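Local coordinates for protein transmembrane oligosaccharyl transferase (Archaeoglobus fulgidus, PDB 3WAJ) that belongs to the STT3 family of oligosaccharyl transferases, membrane proteins that combine a bundle of N-terminal helices with a globular C-terminal region of mixed helix and sheet, at residues N580-S585 against A600-V605; G617-M622 against T677-L682. All coordinates share one frame; numbering follows the deposited sequence.

Contact 1. Residues N580-S585 against A600-V605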
loop_
_atom_site.group_PDB
_atom_site.type_symbol
_atom_site.label_atom_id
_atom_site.label_comp_id
_atom_site.label_asym_id
_atom_site.label_seq_id
_atom_site.Cartn_x
_atom_site.Cartn_y
_atom_site.Cartn_z
ATOM N N ASN A 580 -11.430 -2.958 -22.498
ATOM C CA ASN A 580 -12.761 -2.658 -21.972
ATOM C C ASN A 580 -13.156 -3.428 -20.704
ATOM O O ASN A 580 -14.270 -3.936 -20.588
ATOM C CB ASN A 580 -13.799 -2.815 -23.075
ATOM C CG ASN A 580 -13.590 -1.817 -24.202
ATOM O OD1 ASN A 580 -13.766 -0.608 -24.014
ATOM N ND2 ASN A 580 -13.202 -2.316 -25.376
ATOM N N VAL A 581 -12.219 -3.517 -19.763
ATOM C CA VAL A 581 -12.471 -4.144 -18.468
ATOM C C VAL A 581 -12.949 -3.089 -17.489
ATOM O O VAL A 581 -12.179 -2.222 -17.078
ATOM C CB VAL A 581 -11.218 -4.826 -17.897
ATOM C CG1 VAL A 581 -11.536 -5.457 -16.538
ATOM C CG2 VAL A 581 -10.672 -5.868 -18.885
ATOM N N PRO A 582 -14.237 -3.147 -17.136
ATOM C CA PRO A 582 -14.763 -2.125 -16.223
ATOM C C PRO A 582 -14.043 -2.179 -14.890
ATOM O O PRO A 582 -13.800 -3.266 -14.332
ATOM C CB PRO A 582 -16.246 -2.494 -16.061
ATOM C CG PRO A 582 -16.402 -3.895 -16.671
ATOM C CD PRO A 582 -15.278 -4.055 -17.660
ATOM N N GLY A 583 -13.685 -0.997 -14.402
ATOM C CA GLY A 583 -12.884 -0.851 -13.201
ATOM C C GLY A 583 -12.664 0.632 -12.971
ATOM O O GLY A 583 -13.208 1.466 -13.691
ATOM N N ALA A 584 -11.866 0.965 -11.968
ATOM C CA ALA A 584 -11.666 2.357 -11.593
ATOM C C ALA A 584 -11.052 3.230 -12.698
ATOM O O ALA A 584 -11.484 4.357 -12.907
ATOM C CB ALA A 584 -10.857 2.458 -10.306
ATOM N N SER A 585 -10.055 2.725 -13.413
ATOM C CA SER A 585 -9.375 3.556 -14.400
ATOM C C SER A 585 -10.275 3.824 -15.602
ATOM O O SER A 585 -10.218 4.889 -16.210
ATOM C CB SER A 585 -8.031 2.949 -14.836
ATOM O OG SER A 585 -8.213 1.804 -15.644
ATOM N N ALA A 600 -20.132 1.544 -14.929
ATOM C CA ALA A 600 -20.766 1.609 -13.612
ATOM C C ALA A 600 -21.847 0.556 -13.473
ATOM O O ALA A 600 -22.000 -0.043 -12.417
ATOM C CB ALA A 600 -21.328 2.989 -13.342
ATOM N N GLU A 601 -22.606 0.353 -14.545
ATOM C CA GLU A 601 -23.654 -0.654 -14.554
ATOM C C GLU A 601 -23.078 -2.047 -14.309
ATOM O O GLU A 601 -23.590 -2.774 -13.469
ATOM C CB GLU A 601 -24.419 -0.614 -15.871
ATOM C CG GLU A 601 -25.705 -1.431 -15.867
ATOM C CD GLU A 601 -26.822 -0.816 -15.018
ATOM O OE1 GLU A 601 -26.610 0.237 -14.367
ATOM O OE2 GLU A 601 -27.928 -1.402 -14.997
ATOM N N LYS A 602 -22.002 -2.396 -15.023
ATOM C CA LYS A 602 -21.309 -3.676 -14.843
ATOM C C LYS A 602 -20.887 -3.938 -13.414
ATOM O O LYS A 602 -20.938 -5.073 -12.958
ATOM C CB LYS A 602 -20.060 -3.756 -15.734
ATOM C CG LYS A 602 -20.352 -3.834 -17.225
ATOM C CD LYS A 602 -21.003 -5.158 -17.604
ATOM C CE LYS A 602 -21.675 -5.051 -18.972
ATOM N NZ LYS A 602 -22.623 -6.177 -19.275
ATOM N N LEU A 603 -20.448 -2.886 -12.722
ATOM C CA LEU A 603 -19.938 -3.033 -11.361
ATOM C C LEU A 603 -20.981 -2.603 -10.351
ATOM O O LEU A 603 -20.709 -2.537 -9.148
ATOM C CB LEU A 603 -18.640 -2.253 -11.177
ATOM C CG LEU A 603 -17.604 -2.573 -12.260
ATOM C CD1 LEU A 603 -16.497 -1.522 -12.302
ATOM C CD2 LEU A 603 -17.027 -3.975 -12.063
ATOM N N ASN A 604 -22.179 -2.310 -10.851
ATOM C CA ASN A 604 -23.294 -1.977 -9.980
ATOM C C ASN A 604 -22.936 -0.851 -8.994
ATOM O O ASN A 604 -23.180 -0.963 -7.780
ATOM C CB ASN A 604 -23.699 -3.234 -9.204
ATOM C CG ASN A 604 -25.042 -3.105 -8.549
ATOM O OD1 ASN A 604 -25.966 -2.512 -9.119
ATOM N ND2 ASN A 604 -25.166 -3.649 -7.330
ATOM N N VAL A 605 -22.341 0.234 -9.487
ATOM C CA VAL A 605 -21.959 1.277 -8.543
ATOM C C VAL A 605 -23.134 2.191 -8.222
ATOM O O VAL A 605 -23.975 2.470 -9.078
ATOM C CB VAL A 605 -20.691 2.081 -8.961
ATOM C CG1 VAL A 605 -19.964 1.423 -10.119
ATOM C CG2 VAL A 605 -21.035 3.524 -9.269
#

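Contact 2. Residues G617-M622 against T677-L682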
loop_
_atom_site.group_PDB
_atom_site.type_symbol
_atom_site.label_atom_id
_atom_site.label_comp_id
_atom_site.label_asym_id
_atom_site.label_seq_id
_atom_site.Cartn_x
_atom_site.Cartn_y
_atom_site.Cartn_z
ATOM N N GLY A 617 -2.528 15.064 -9.030
ATOM C CA GLY A 617 -1.281 14.309 -9.093
ATOM C C GLY A 617 -1.407 12.857 -9.524
ATOM O O GLY A 617 -0.560 12.340 -10.255
ATOM N N LYS A 618 -2.467 12.193 -9.079
ATOM C CA LYS A 618 -2.645 10.797 -9.408
ATOM C C LYS A 618 -3.398 10.601 -10.718
ATOM O O LYS A 618 -3.609 9.455 -11.127
ATOM C CB LYS A 618 -3.377 10.053 -8.272
ATOM C CG LYS A 618 -2.699 10.105 -6.906
ATOM C CD LYS A 618 -3.457 9.213 -5.918
ATOM C CE LYS A 618 -2.700 9.092 -4.593
ATOM N NZ LYS A 618 -3.622 8.668 -3.471
ATOM N N TYR A 619 -3.823 11.687 -11.369
ATOM C CA TYR A 619 -4.615 11.498 -12.585
ATOM C C TYR A 619 -3.822 10.740 -13.655
ATOM O O TYR A 619 -4.350 9.841 -14.309
ATOM C CB TYR A 619 -5.226 12.795 -13.167
ATOM C CG TYR A 619 -6.025 12.449 -14.411
ATOM C CD1 TYR A 619 -5.426 12.456 -15.671
ATOM C CD2 TYR A 619 -7.348 12.023 -14.315
ATOM C CE1 TYR A 619 -6.133 12.083 -16.805
ATOM C CE2 TYR A 619 -8.072 11.648 -15.446
ATOM C CZ TYR A 619 -7.453 11.684 -16.687
ATOM O OH TYR A 619 -8.133 11.323 -17.824
ATOM N N TYR A 620 -2.555 11.104 -13.822
ATOM C CA TYR A 620 -1.689 10.464 -14.807
ATOM C C TYR A 620 -1.647 8.947 -14.604
ATOM O O TYR A 620 -1.759 8.176 -15.552
ATOM C CB TYR A 620 -0.287 11.056 -14.697
ATOM C CG TYR A 620 0.745 10.489 -15.652
ATOM C CD1 TYR A 620 1.788 9.696 -15.191
ATOM C CD2 TYR A 620 0.706 10.790 -17.012
ATOM C CE1 TYR A 620 2.751 9.206 -16.060
ATOM C CE2 TYR A 620 1.662 10.300 -17.881
ATOM C CZ TYR A 620 2.679 9.514 -17.397
ATOM O OH TYR A 620 3.629 9.029 -18.258
ATOM N N ALA A 621 -1.487 8.535 -13.351
ATOM C CA ALA A 621 -1.497 7.127 -12.995
ATOM C C ALA A 621 -2.780 6.423 -13.452
ATOM O O ALA A 621 -2.736 5.266 -13.903
ATOM C CB ALA A 621 -1.310 6.974 -11.501
ATOM N N MET A 622 -3.927 7.092 -13.319
ATOM C CA MET A 622 -5.184 6.481 -13.766
ATOM C C MET A 622 -5.181 6.330 -15.289
ATOM O O MET A 622 -5.622 5.309 -15.836
ATOM C CB MET A 622 -6.408 7.279 -13.281
ATOM C CG MET A 622 -6.519 7.379 -11.756
ATOM S SD MET A 622 -8.138 7.887 -11.154
ATOM C CE MET A 622 -8.197 9.594 -11.718
ATOM N N THR A 677 -12.993 14.019 -19.324
ATOM C CA THR A 677 -12.993 12.795 -18.536
ATOM C C THR A 677 -13.983 12.915 -17.392
ATOM O O THR A 677 -14.305 14.037 -16.957
ATOM C CB THR A 677 -11.600 12.484 -17.985
ATOM O OG1 THR A 677 -11.256 13.468 -16.999
ATOM C CG2 THR A 677 -10.588 12.483 -19.127
ATOM N N MET A 678 -14.453 11.764 -16.912
ATOM C CA MET A 678 -15.319 11.721 -15.740
ATOM C C MET A 678 -14.644 12.336 -14.522
ATOM O O MET A 678 -15.295 13.004 -13.718
ATOM C CB MET A 678 -15.733 10.285 -15.418
ATOM C CG MET A 678 -16.821 9.761 -16.298
ATOM S SD MET A 678 -18.398 10.610 -16.034
ATOM C CE MET A 678 -18.677 10.175 -14.315
ATOM N N GLU A 679 -13.344 12.103 -14.374
ATOM C CA GLU A 679 -12.659 12.649 -13.213
ATOM C C GLU A 679 -12.715 14.173 -13.234
ATOM O O GLU A 679 -12.910 14.796 -12.191
ATOM C CB GLU A 679 -11.218 12.144 -13.076
ATOM C CG GLU A 679 -10.445 12.822 -11.933
ATOM C CD GLU A 679 -11.126 12.630 -10.578
ATOM O OE1 GLU A 679 -10.960 13.483 -9.674
ATOM O OE2 GLU A 679 -11.818 11.607 -10.409
ATOM N N ALA A 680 -12.606 14.781 -14.414
ATOM C CA ALA A 680 -12.671 16.253 -14.471
ATOM C C ALA A 680 -14.093 16.765 -14.310
ATOM O O ALA A 680 -14.318 17.793 -13.676
ATOM C CB ALA A 680 -12.041 16.807 -15.747
ATOM N N LYS A 681 -15.045 16.058 -14.913
ATOM C CA LYS A 681 -16.452 16.449 -14.824
ATOM C C LYS A 681 -16.945 16.351 -13.388
ATOM O O LYS A 681 -17.738 17.159 -12.936
ATOM C CB LYS A 681 -17.307 15.556 -15.728
ATOM C CG LYS A 681 -17.152 15.848 -17.203
ATOM C CD LYS A 681 -17.890 14.833 -18.050
ATOM C CE LYS A 681 -17.818 15.167 -19.540
ATOM N NZ LYS A 681 -18.593 14.181 -20.317
ATOM N N LEU A 682 -16.456 15.344 -12.676
ATOM C CA LEU A 682 -16.841 15.120 -11.294
ATOM C C LEU A 682 -16.127 16.087 -10.344
ATOM O O LEU A 682 -16.756 16.874 -9.636
ATOM C CB LEU A 682 -16.559 13.661 -10.896
ATOM C CG LEU A 682 -17.575 12.652 -11.448
ATOM C CD1 LEU A 682 -17.097 11.197 -11.271
ATOM C CD2 LEU A 682 -18.929 12.856 -10.766
#

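Contact 1. Residues N580-S585 against A600-V605
The carbonyl oxygen A600 O takes two backbone N-H groups at the end of helix 593-602, one from V605 N at 3.0 Å and a weak one at 3.3 Å from the N of L603, which touches both P582 and G583. With N604 N bonded to E601 O, this is a Schellman motif in which N604, at positive phi (53°), is the C-prime residue; asparagine tolerates that conformation well. The first torsion of L603 (chi1 -51°) sets CG anti to the carbonyl carbon. From there L603 CD1 lies against the backbone of the other segment, 3.5 Å from G583 N, and against the proline ring at P582 CB, 3.9 Å away. One atom further round the ring, P582 CG meets K602 CB at 3.8 Å. K602 CB and CG both lie on the proline; beyond them the chain bends at chi2 and its ammonium leads away. G583 has a fully extended backbone (phi 179°), easy for glycine, at the N-cap position of helix 584-588, and its carbonyl bonds S586 OG. L603 also touches P75 and I566. No hydrogen bond crosses between the segments: apolar contact joins P582 and G583 to the helix end, while polar groups such as N604 ND2, bonded to Y74 OH, find partners to the side.

Contact 2. Residues G617-M622 against T677-L682
Y619 drives its ring toward the start of helix 678-684, and the tight part of the contact is where the ring edge meets E679, with Y674 and Y636 packed edge-to-face around the same ring. CG of Y619 stands anti to the backbone N (chi1 -180°), which carries the ring away from its own helix. Its edge receives E679 CB, near the ring plane, at 4.0 Å from Y619 CE2. The ring and the glutamate chain run antiparallel, their flat groups turned 41° apart. M622 adds its flexible thioether, laid across the glutamate chain, and M622 CE touches E679 CG at 3.9 Å. These residues are buried, whereas the partly exposed side holds K618, which turns to D552 and E613 in salt bridges, and Y620, which packs on L630 and A633. T677 suits its N-cap place, since T677 OG1 accepts from A680 N at 3.2 Å (153°) and is also hydrogen-bonded to Y674 O. E679, whose OE1 bonds S610 OG weakly, stands in the helix's first turn, where the dipole probably favours its negative charge. T677 OG1 and the E679 carboxylate thus find partners beside the contact, and across it hydrocarbon does most of the work.

Contacts 1 and 2 follow one another along the chain, the first closing before the second opens, and their centres lie 15 Å apart on the same side of the chain's centre. They touch where S585 CB packs 3.5 Å from M622 O. Helix 584-588 is the shared element: it starts in contact 1, its S585 leans on W625 and A626 of helix 619-627, and its F588 meets both M622 and E679 of contact 2. Strand 605-611 of the mixed sheet follows helix 593-602 after two residues and supplies S610 beside E679. Together the two contacts join short helices that lie beside the mixed sheet of the globular C-terminal region.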